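Local coordinates for protein endoglucanase (Clostridium thermocellum, PDB 2E4T) that hydrolyses internal beta-1,4-glucosidic bonds of cellulose and xyloglucan, as the family 44 glycosidase module of a larger, multidomain cellulase, at residues 471-476 against 489-495; 452-458 against 503-508; 10-16 against 422-428. The contacts are given in a common frame with arbitrary orientation. Where two conformers were deposited one is given. Numbering follows the deposited sequence.

Contact 1 (471-476 against 489-495); sequences YTIGNV and RTPIVNI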
loop_
_atom_site.group_PDB
_atom_site.type_symbol
_atom_site.label_atom_id
_atom_site.label_comp_id
_atom_site.label_asym_id
_atom_site.label_seq_id
_atom_site.Cartn_x
_atom_site.Cartn_y
_atom_site.Cartn_z
ATOM N N TYR A 471 31.335 12.878 10.227
ATOM C CA TYR A 471 31.334 11.435 9.840
ATOM C C TYR A 471 32.714 10.983 9.327
ATOM O O TYR A 471 33.399 11.775 8.642
ATOM C CB TYR A 471 30.260 11.189 8.758
ATOM C CG TYR A 471 28.880 11.600 9.211
ATOM C CD1 TYR A 471 28.250 10.912 10.243
ATOM C CD2 TYR A 471 28.252 12.679 8.633
ATOM C CE1 TYR A 471 26.958 11.322 10.687
ATOM C CE2 TYR A 471 26.947 13.054 9.077
ATOM C CZ TYR A 471 26.340 12.383 10.102
ATOM O OH TYR A 471 25.083 12.804 10.523
ATOM N N THR A 472 33.072 9.747 9.700
ATOM C CA THR A 472 34.403 9.217 9.321
ATOM C C THR A 472 34.359 7.880 8.569
ATOM O O THR A 472 35.376 7.383 8.093
ATOM C CB THR A 472 35.288 9.006 10.571
ATOM O OG1 THR A 472 34.660 8.091 11.460
ATOM C CG2 THR A 472 35.559 10.324 11.240
ATOM N N ILE A 473 33.203 7.269 8.456
ATOM C CA ILE A 473 33.127 6.060 7.642
ATOM C C ILE A 473 31.679 5.983 7.150
ATOM O O ILE A 473 30.721 6.352 7.859
ATOM C CB ILE A 473 33.488 4.756 8.437
ATOM C CG1 ILE A 473 33.552 3.546 7.507
ATOM C CG2 ILE A 473 32.542 4.564 9.644
ATOM C CD1 ILE A 473 34.222 2.297 8.131
ATOM N N GLY A 474 31.527 5.502 5.904
ATOM C CA GLY A 474 30.215 5.167 5.364
ATOM C C GLY A 474 30.234 3.692 4.938
ATOM O O GLY A 474 30.830 3.337 3.900
ATOM N N ASN A 475 29.591 2.832 5.716
ATOM C CA ASN A 475 29.432 1.448 5.282
ATOM C C ASN A 475 28.359 1.398 4.205
ATOM O O ASN A 475 27.467 2.246 4.171
ATOM C CB ASN A 475 29.173 0.565 6.470
ATOM C CG ASN A 475 30.436 0.331 7.282
ATOM O OD1 ASN A 475 30.547 0.860 8.417
ATOM N ND2 ASN A 475 31.406 -0.343 6.719
ATOM N N VAL A 476 28.478 0.417 3.295
ATOM C CA VAL A 476 27.638 0.387 2.123
ATOM C C VAL A 476 27.111 -1.000 1.883
ATOM O O VAL A 476 27.868 -1.984 1.926
ATOM C CB VAL A 476 28.434 0.823 0.855
ATOM C CG1 VAL A 476 27.503 0.817 -0.379
ATOM C CG2 VAL A 476 29.047 2.227 1.035
ATOM N N ARG A 489 29.537 -3.766 0.654
ATOM C CA ARG A 489 30.575 -3.302 -0.260
ATOM C C ARG A 489 31.682 -2.602 0.528
ATOM O O ARG A 489 31.578 -2.381 1.733
ATOM C CB ARG A 489 29.959 -2.327 -1.279
ATOM C CG ARG A 489 28.693 -2.852 -1.966
ATOM C CD ARG A 489 28.882 -4.177 -2.679
ATOM N NE ARG A 489 27.642 -4.744 -3.251
ATOM C CZ ARG A 489 27.308 -4.668 -4.534
ATOM N NH1 ARG A 489 28.045 -3.940 -5.414
ATOM N NH2 ARG A 489 26.206 -5.264 -4.944
ATOM N N THR A 490 32.759 -2.226 -0.164
ATOM C CA THR A 490 33.876 -1.584 0.526
ATOM C C THR A 490 33.398 -0.275 1.165
ATOM O O THR A 490 32.738 0.532 0.497
ATOM C CB THR A 490 34.981 -1.276 -0.495
ATOM O OG1 THR A 490 35.318 -2.524 -1.106
ATOM C CG2 THR A 490 36.187 -0.655 0.174
ATOM N N PRO A 491 33.757 -0.006 2.428
ATOM C CA PRO A 491 33.273 1.234 3.045
ATOM C C PRO A 491 33.959 2.457 2.438
ATOM O O PRO A 491 35.129 2.411 2.031
ATOM C CB PRO A 491 33.721 1.108 4.480
ATOM C CG PRO A 491 34.937 0.227 4.417
ATOM C CD PRO A 491 34.493 -0.851 3.368
ATOM N N ILE A 492 33.219 3.572 2.474
ATOM C CA ILE A 492 33.706 4.915 2.109
ATOM C C ILE A 492 34.491 5.441 3.312
ATOM O O ILE A 492 33.973 5.444 4.447
ATOM C CB ILE A 492 32.499 5.811 1.837
ATOM C CG1 ILE A 492 31.750 5.336 0.588
ATOM C CG2 ILE A 492 32.878 7.301 1.773
ATOM C CD1 ILE A 492 30.307 5.821 0.513
ATOM N N VAL A 493 35.754 5.861 3.101
ATOM C CA VAL A 493 36.589 6.292 4.187
ATOM C C VAL A 493 37.212 7.660 4.034
ATOM O O VAL A 493 37.750 8.165 5.036
ATOM C CB VAL A 493 37.740 5.279 4.468
ATOM C CG1 VAL A 493 37.200 3.868 4.701
ATOM C CG2 VAL A 493 38.755 5.312 3.349
ATOM N N ASN A 494 37.210 8.267 2.860
ATOM C CA ASN A 494 37.912 9.535 2.724
ATOM C C ASN A 494 36.914 10.671 2.743
ATOM O O ASN A 494 36.511 11.227 1.716
ATOM C CB ASN A 494 38.825 9.563 1.479
ATOM C CG ASN A 494 39.925 10.562 1.734
ATOM O OD1 ASN A 494 39.618 11.688 2.204
ATOM N ND2 ASN A 494 41.183 10.184 1.520
ATOM N N ILE A 495 36.471 10.991 3.956
ATOM C CA ILE A 495 35.460 12.004 4.204
ATOM C C ILE A 495 36.192 13.213 4.781
ATOM O O ILE A 495 36.880 13.115 5.793
ATOM C CB ILE A 495 34.368 11.490 5.146
ATOM C CG1 ILE A 495 33.770 10.162 4.574
ATOM C CG2 ILE A 495 33.316 12.583 5.319
ATOM C CD1 ILE A 495 32.779 9.518 5.486
HETATM O O HOH W 1 37.719 8.416 7.714
HETATM O O HOH W 2 30.641 -1.347 4.107
#
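Strands 474-476 and 489-492 run antiparallel, their axes 4.6 Å apart at closest and their directions 164° apart. Gly474 and Ile492 form the hydrogen-bonded pair: Gly474 N donates to Ile492 O and Ile492 N to Gly474 O, both at 2.8 Å, so all four backbone polar atoms are satisfied. Farther along, Arg489 N reaches Val476 O at 2.8 Å, but Val476 N and Arg489 O are 4.5 Å apart, too far for a direct return bond. A water fills that gap, accepting from Val476 N and Asn475 ND2 (both 2.9 Å) and donating to Arg489 O (2.8 Å). At the other end a second water donates to Thr472 O (2.6 Å) and Val493 O (2.7 Å), two acceptors that face each other. The Arg489 guanidinium turns away to a salt bridge with Asp480. On the face that carries Val476 and Ile492, Val476 CG2 packs on Ile492 CD1 at 3.8 Å; Ile473 CD1 lies 3.9 Å from Pro491 CB. Thr472 and Ile473 both face Glu515, a classic beta bulge. The whole is a beta hairpin, strands 474-480 and 486-492, edging the beta-domain sheet that combines the chain's first strand with those after the barrel.

Contact 2 (452-458 against 503-508); sequences NKNYDQP and TVPALT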
loop_
_atom_site.group_PDB
_atom_site.type_symbol
_atom_site.label_atom_id
_atom_site.label_comp_id
_atom_site.label_asym_id
_atom_site.label_seq_id
_atom_site.Cartn_x
_atom_site.Cartn_y
_atom_site.Cartn_z
ATOM N N ASN A 452 21.302 4.816 -8.676
ATOM C CA ASN A 452 21.848 5.230 -9.970
ATOM C C ASN A 452 20.990 4.639 -11.071
ATOM O O ASN A 452 21.028 3.407 -11.297
ATOM C CB ASN A 452 23.289 4.810 -10.125
ATOM C CG ASN A 452 23.893 5.407 -11.380
ATOM O OD1 ASN A 452 23.369 6.389 -11.906
ATOM N ND2 ASN A 452 25.020 4.843 -11.840
ATOM N N LYS A 453 20.200 5.503 -11.722
ATOM C CA LYS A 453 19.317 5.118 -12.815
ATOM C C LYS A 453 20.028 5.140 -14.180
ATOM O O LYS A 453 19.421 4.806 -15.186
ATOM C CB LYS A 453 18.079 6.002 -12.841
ATOM C CG LYS A 453 17.238 5.883 -11.599
ATOM C CD LYS A 453 15.982 6.767 -11.668
ATOM C CE LYS A 453 16.188 8.200 -11.277
ATOM N NZ LYS A 453 15.042 9.113 -11.699
ATOM N N ASN A 454 21.311 5.547 -14.208
ATOM C CA ASN A 454 22.039 5.553 -15.460
ATOM C C ASN A 454 22.080 4.115 -15.993
ATOM O O ASN A 454 22.520 3.201 -15.275
ATOM C CB ASN A 454 23.467 6.099 -15.166
ATOM C CG ASN A 454 24.167 6.624 -16.340
ATOM O OD1 ASN A 454 23.944 6.146 -17.465
ATOM N ND2 ASN A 454 25.133 7.546 -16.070
ATOM N N TYR A 455 21.650 3.929 -17.243
ATOM C CA TYR A 455 21.476 2.566 -17.742
ATOM C C TYR A 455 22.764 1.920 -18.097
ATOM O O TYR A 455 22.919 0.676 -17.927
ATOM C CB TYR A 455 20.489 2.538 -18.936
ATOM C CG TYR A 455 19.672 1.251 -18.990
ATOM C CD1 TYR A 455 18.381 1.211 -18.385
ATOM C CD2 TYR A 455 20.187 0.025 -19.520
ATOM C CE1 TYR A 455 17.650 0.066 -18.367
ATOM C CE2 TYR A 455 19.400 -1.144 -19.506
ATOM C CZ TYR A 455 18.146 -1.104 -18.911
ATOM O OH TYR A 455 17.399 -2.266 -18.813
ATOM N N ASP A 456 23.674 2.722 -18.630
ATOM C CA ASP A 456 24.859 2.049 -19.211
ATOM C C ASP A 456 26.143 2.814 -18.958
ATOM O O ASP A 456 27.090 2.612 -19.703
ATOM C CB ASP A 456 24.702 1.819 -20.700
ATOM C CG ASP A 456 24.164 3.008 -21.332
ATOM O OD1 ASP A 456 24.640 4.084 -20.896
ATOM O OD2 ASP A 456 23.200 2.903 -22.125
ATOM N N GLN A 457 26.230 3.582 -17.879
ATOM C CA GLN A 457 27.466 4.209 -17.443
ATOM C C GLN A 457 27.414 4.375 -15.947
ATOM O O GLN A 457 26.312 4.561 -15.363
ATOM C CB GLN A 457 27.621 5.609 -18.098
ATOM C CG GLN A 457 27.914 5.641 -19.591
ATOM C CD GLN A 457 29.109 4.766 -20.052
ATOM O OE1 GLN A 457 29.073 4.164 -21.136
ATOM N NE2 GLN A 457 30.148 4.698 -19.253
ATOM N N PRO A 458 28.575 4.382 -15.273
ATOM C CA PRO A 458 28.613 4.776 -13.866
ATOM C C PRO A 458 28.205 6.244 -13.689
ATOM O O PRO A 458 28.223 7.046 -14.664
ATOM C CB PRO A 458 30.086 4.566 -13.481
ATOM C CG PRO A 458 30.833 4.704 -14.802
ATOM C CD PRO A 458 29.918 4.251 -15.882
ATOM N N THR A 503 31.608 6.938 -6.705
ATOM C CA THR A 503 31.150 6.553 -8.023
ATOM C C THR A 503 30.490 5.183 -7.935
ATOM O O THR A 503 31.045 4.236 -7.363
ATOM C CB THR A 503 32.327 6.521 -9.009
ATOM O OG1 THR A 503 32.827 7.868 -9.115
ATOM C CG2 THR A 503 31.886 5.987 -10.369
ATOM N N VAL A 504 29.284 5.117 -8.521
ATOM C CA VAL A 504 28.432 3.968 -8.437
ATOM C C VAL A 504 28.245 3.418 -9.873
ATOM O O VAL A 504 27.983 4.196 -10.799
ATOM C CB VAL A 504 26.990 4.437 -7.870
ATOM C CG1 VAL A 504 26.001 3.291 -7.774
ATOM C CG2 VAL A 504 27.142 5.099 -6.497
ATOM N N PRO A 505 28.363 2.094 -10.074
ATOM C CA PRO A 505 28.082 1.543 -11.414
ATOM C C PRO A 505 26.650 1.821 -11.874
ATOM O O PRO A 505 25.746 2.155 -11.084
ATOM C CB PRO A 505 28.310 0.044 -11.243
ATOM C CG PRO A 505 29.254 -0.034 -10.039
ATOM C CD PRO A 505 28.777 1.048 -9.135
ATOM N N ALA A 506 26.448 1.684 -13.186
ATOM C CA ALA A 506 25.139 1.755 -13.782
ATOM C C ALA A 506 24.170 0.832 -12.996
ATOM O O ALA A 506 24.537 -0.240 -12.517
ATOM C CB ALA A 506 25.205 1.268 -15.225
ATOM N N LEU A 507 22.899 1.281 -12.937
ATOM C CA LEU A 507 21.784 0.469 -12.441
ATOM C C LEU A 507 22.162 -0.264 -11.137
ATOM O O LEU A 507 22.140 -1.482 -11.027
ATOM C CB LEU A 507 21.288 -0.536 -13.485
ATOM C CG LEU A 507 20.776 0.145 -14.774
ATOM C CD1 LEU A 507 20.322 -0.950 -15.777
ATOM C CD2 LEU A 507 19.674 1.169 -14.519
ATOM N N THR A 508 22.444 0.559 -10.115
ATOM C CA THR A 508 22.782 0.051 -8.790
ATOM C C THR A 508 21.979 0.819 -7.740
ATOM O O THR A 508 21.776 2.036 -7.885
ATOM C CB THR A 508 24.289 0.245 -8.549
ATOM O OG1 THR A 508 24.973 -0.589 -9.485
ATOM C CG2 THR A 508 24.783 -0.229 -7.142
#
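Leu507 sets its CD1 over one face of the Tyr455 ring, 3.6 Å from the centroid and 2° off the ring normal, a CH-pi contact. Its backbone belongs to a G1 beta bulge: Leu507 and Thr508 both face Asn452, and Leu507 has the positive phi (45°) expected at the first bulge position. Asn452 N donates to Thr508 O at 2.9 Å, whereas the return bond from Thr508 N to Asn452 O is weak at 3.4 Å. The loop 452-458, which joins strands 442-452 and 459-466, wraps around the turn leaving strand 499-504. Ala506 fills the inside of the curve, its CB 3.3 Å from Asn454 O and 3.6 Å from Tyr455 O. Tyr455 and Leu507 pack on helices 304-312 and 368-384, placing this contact where the beta domain meets the TIM barrel. Asn452 works with both ends of its amide: OD1 hydrogen-bonds Thr459 OG1 and accepts from Asn454 N at 3.2 Å, closing an Asx turn, while ND2 donates to Pro505 O at 2.9 Å.

Contact 3 (10-16 against 422-428); sequences VDIRIDT and VKCETSD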
loop_
_atom_site.group_PDB
_atom_site.type_symbol
_atom_site.label_atom_id
_atom_site.label_comp_id
_atom_site.label_asym_id
_atom_site.label_seq_id
_atom_site.Cartn_x
_atom_site.Cartn_y
_atom_site.Cartn_z
ATOM N N VAL A 10 27.189 14.162 -10.417
ATOM C CA VAL A 10 25.973 14.623 -9.768
ATOM C C VAL A 10 26.313 15.053 -8.351
ATOM O O VAL A 10 27.033 14.336 -7.667
ATOM C CB VAL A 10 24.933 13.481 -9.756
ATOM C CG1 VAL A 10 23.689 13.855 -8.931
ATOM C CG2 VAL A 10 24.586 13.094 -11.191
ATOM N N ASP A 11 25.786 16.216 -7.940
ATOM C CA ASP A 11 25.994 16.684 -6.590
ATOM C C ASP A 11 24.809 16.278 -5.698
ATOM O O ASP A 11 23.647 16.455 -6.093
ATOM C CB ASP A 11 26.083 18.197 -6.572
ATOM C CG ASP A 11 27.296 18.709 -7.329
ATOM O OD1 ASP A 11 28.335 18.031 -7.326
ATOM O OD2 ASP A 11 27.231 19.768 -7.958
ATOM N N ILE A 12 25.113 15.759 -4.511
ATOM C CA ILE A 12 24.111 15.407 -3.513
ATOM C C ILE A 12 24.406 16.289 -2.280
ATOM O O ILE A 12 25.517 16.266 -1.751
ATOM C CB ILE A 12 24.165 13.935 -3.117
ATOM C CG1 ILE A 12 24.118 12.927 -4.287
ATOM C CG2 ILE A 12 23.089 13.641 -2.056
ATOM C CD1 ILE A 12 22.839 12.908 -5.036
ATOM N N ARG A 13 23.389 17.046 -1.833
ATOM C CA ARG A 13 23.565 17.957 -0.710
ATOM C C ARG A 13 22.562 17.557 0.377
ATOM O O ARG A 13 21.353 17.553 0.129
ATOM C CB ARG A 13 23.306 19.392 -1.140
ATOM C CG ARG A 13 24.273 19.796 -2.265
ATOM C CD ARG A 13 24.173 21.253 -2.660
ATOM N NE ARG A 13 24.020 22.175 -1.530
ATOM C CZ ARG A 13 25.016 22.699 -0.810
ATOM N NH1 ARG A 13 26.294 22.401 -1.060
ATOM N NH2 ARG A 13 24.727 23.533 0.185
ATOM N N ILE A 14 23.067 17.233 1.558
ATOM C CA ILE A 14 22.230 16.778 2.683
ATOM C C ILE A 14 22.397 17.755 3.838
ATOM O O ILE A 14 23.522 18.223 4.107
ATOM C CB ILE A 14 22.653 15.369 3.113
ATOM C CG1 ILE A 14 22.322 14.380 2.002
ATOM C CG2 ILE A 14 22.020 14.953 4.436
ATOM C CD1 ILE A 14 22.959 13.026 2.134
ATOM N N ASP A 15 21.292 18.069 4.526
ATOM C CA ASP A 15 21.383 18.877 5.757
ATOM C C ASP A 15 20.587 18.138 6.808
ATOM O O ASP A 15 19.346 18.061 6.732
ATOM C CB ASP A 15 20.854 20.268 5.517
ATOM C CG ASP A 15 20.898 21.159 6.768
ATOM O OD1 ASP A 15 21.120 20.634 7.871
ATOM O OD2 ASP A 15 20.691 22.384 6.592
ATOM N N THR A 16 21.294 17.499 7.731
ATOM C CA THR A 16 20.630 16.637 8.712
ATOM C C THR A 16 19.761 17.411 9.697
ATOM O O THR A 16 18.983 16.777 10.409
ATOM C CB THR A 16 21.613 15.773 9.490
ATOM O OG1 THR A 16 22.410 16.634 10.288
ATOM C CG2 THR A 16 22.490 14.971 8.594
ATOM N N VAL A 422 15.397 13.500 6.381
ATOM C CA VAL A 422 16.086 14.763 6.437
ATOM C C VAL A 422 16.330 15.261 5.012
ATOM O O VAL A 422 16.318 14.467 4.016
ATOM C CB VAL A 422 17.400 14.735 7.235
ATOM C CG1 VAL A 422 17.142 14.202 8.615
ATOM C CG2 VAL A 422 18.480 13.922 6.528
ATOM N N LYS A 423 16.632 16.559 4.888
ATOM C CA LYS A 423 16.799 17.159 3.576
ATOM C C LYS A 423 17.968 16.517 2.800
ATOM O O LYS A 423 19.099 16.433 3.307
ATOM C CB LYS A 423 17.081 18.675 3.754
ATOM C CG LYS A 423 17.193 19.421 2.433
ATOM C CD LYS A 423 17.323 20.943 2.706
ATOM C CE LYS A 423 17.292 21.747 1.383
ATOM N NZ LYS A 423 15.977 21.543 0.652
ATOM N N CYS A 424 17.684 16.144 1.537
ATOM C CA CYS A 424 18.683 15.454 0.715
ATOM C C CYS A 424 18.311 15.757 -0.741
ATOM O O CYS A 424 17.278 15.278 -1.221
ATOM C CB CYS A 424 18.644 13.950 0.977
ATOM S SG CYS A 424 19.739 12.981 -0.049
ATOM N N GLU A 425 19.117 16.578 -1.404
ATOM C CA GLU A 425 18.825 17.065 -2.745
ATOM C C GLU A 425 19.843 16.517 -3.723
ATOM O O GLU A 425 21.023 16.498 -3.404
ATOM C CB GLU A 425 18.820 18.597 -2.760
ATOM C CG GLU A 425 17.899 19.270 -1.719
ATOM C CD GLU A 425 16.453 18.929 -1.846
ATOM O OE1 GLU A 425 15.990 18.520 -2.934
ATOM O OE2 GLU A 425 15.717 19.081 -0.831
ATOM N N THR A 426 19.399 16.114 -4.903
ATOM C CA THR A 426 20.271 15.688 -6.011
ATOM C C THR A 426 20.214 16.761 -7.095
ATOM O O THR A 426 19.108 17.299 -7.384
ATOM C CB THR A 426 19.901 14.327 -6.592
ATOM O OG1 THR A 426 18.527 14.127 -7.010
ATOM C CG2 THR A 426 20.841 14.070 -7.639
ATOM N N SER A 427 21.352 17.011 -7.786
ATOM C CA SER A 427 21.386 17.950 -8.912
ATOM C C SER A 427 20.830 17.324 -10.190
ATOM O O SER A 427 20.712 18.031 -11.199
ATOM C CB SER A 427 22.816 18.448 -9.156
ATOM O OG SER A 427 23.652 17.381 -9.536
ATOM N N ASP A 428 20.478 16.039 -10.194
ATOM C CA ASP A 428 19.964 15.417 -11.434
ATOM C C ASP A 428 18.947 14.346 -11.048
ATOM O O ASP A 428 19.293 13.195 -10.747
ATOM C CB ASP A 428 21.075 14.844 -12.288
ATOM C CG ASP A 428 20.558 14.328 -13.637
ATOM O OD1 ASP A 428 19.362 13.983 -13.744
ATOM O OD2 ASP A 428 21.366 14.256 -14.600
#
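Ile12, Ile14, Cys424 and Thr426 share one face of this antiparallel pair, whose strand axes approach to 4.6 Å at 168°. Cys424 SG sits between the two isoleucines, 3.6 Å from Ile14 CG1 and 4.0 Å from Ile12 CG2. Toward one end Ile12 CD1 reaches Thr426 CG2 (3.5 Å); toward the other Ile14 CG2 meets Val422 CG2 at 4.2 Å. The non-hydrogen-bonded pairs, Ile12 with Thr426 and Ile14 with Cys424, have CA atoms 4.6 and 4.3 Å apart, and Ala434 and Ala436 lie against Cys424. Arg13 and Glu425 form the hydrogen-bonded pair, with N-to-O bonds of 2.9 Å in both directions. Beyond, Ser427 N donates to Asp11 O and Ser427 OG accepts from Asp11 N, each at 2.9 Å, the hydroxyl standing in for a carbonyl. On the other face Lys423 NZ bridges Glu425 OE2 (2.9 Å) and Glu19. Largely apolar on one side and charged on the other, the pair joining the N-terminal strand to one after the barrel implies a sheet with one face packed inward and one toward solvent.

How the contacts relate
All three contacts reach the same sheet of the beta domain, with centres 18 to 19 Å apart. Contact 3 has the most buried residues (six of 14, with three exposed); contact 2 has five buried and five exposed, contact 1 four and three. Contact 3 pairs interior strands through mainly direct backbone bonds; contact 1, at an outermost strand, supplements three such bonds with two bridging waters. Contact 2 joins a loop and a turn by one asparagine side-chain amide bond, backbone bonds and a CH-pi contact. Contacts 1 and 3 touch through Tyr471 OH and Thr16 CG2 (3.9 Å); contact 2 touches neither. Strands 486-492 and 499-504, which carry one segment each of contacts 1 and 2, follow each other in the chain.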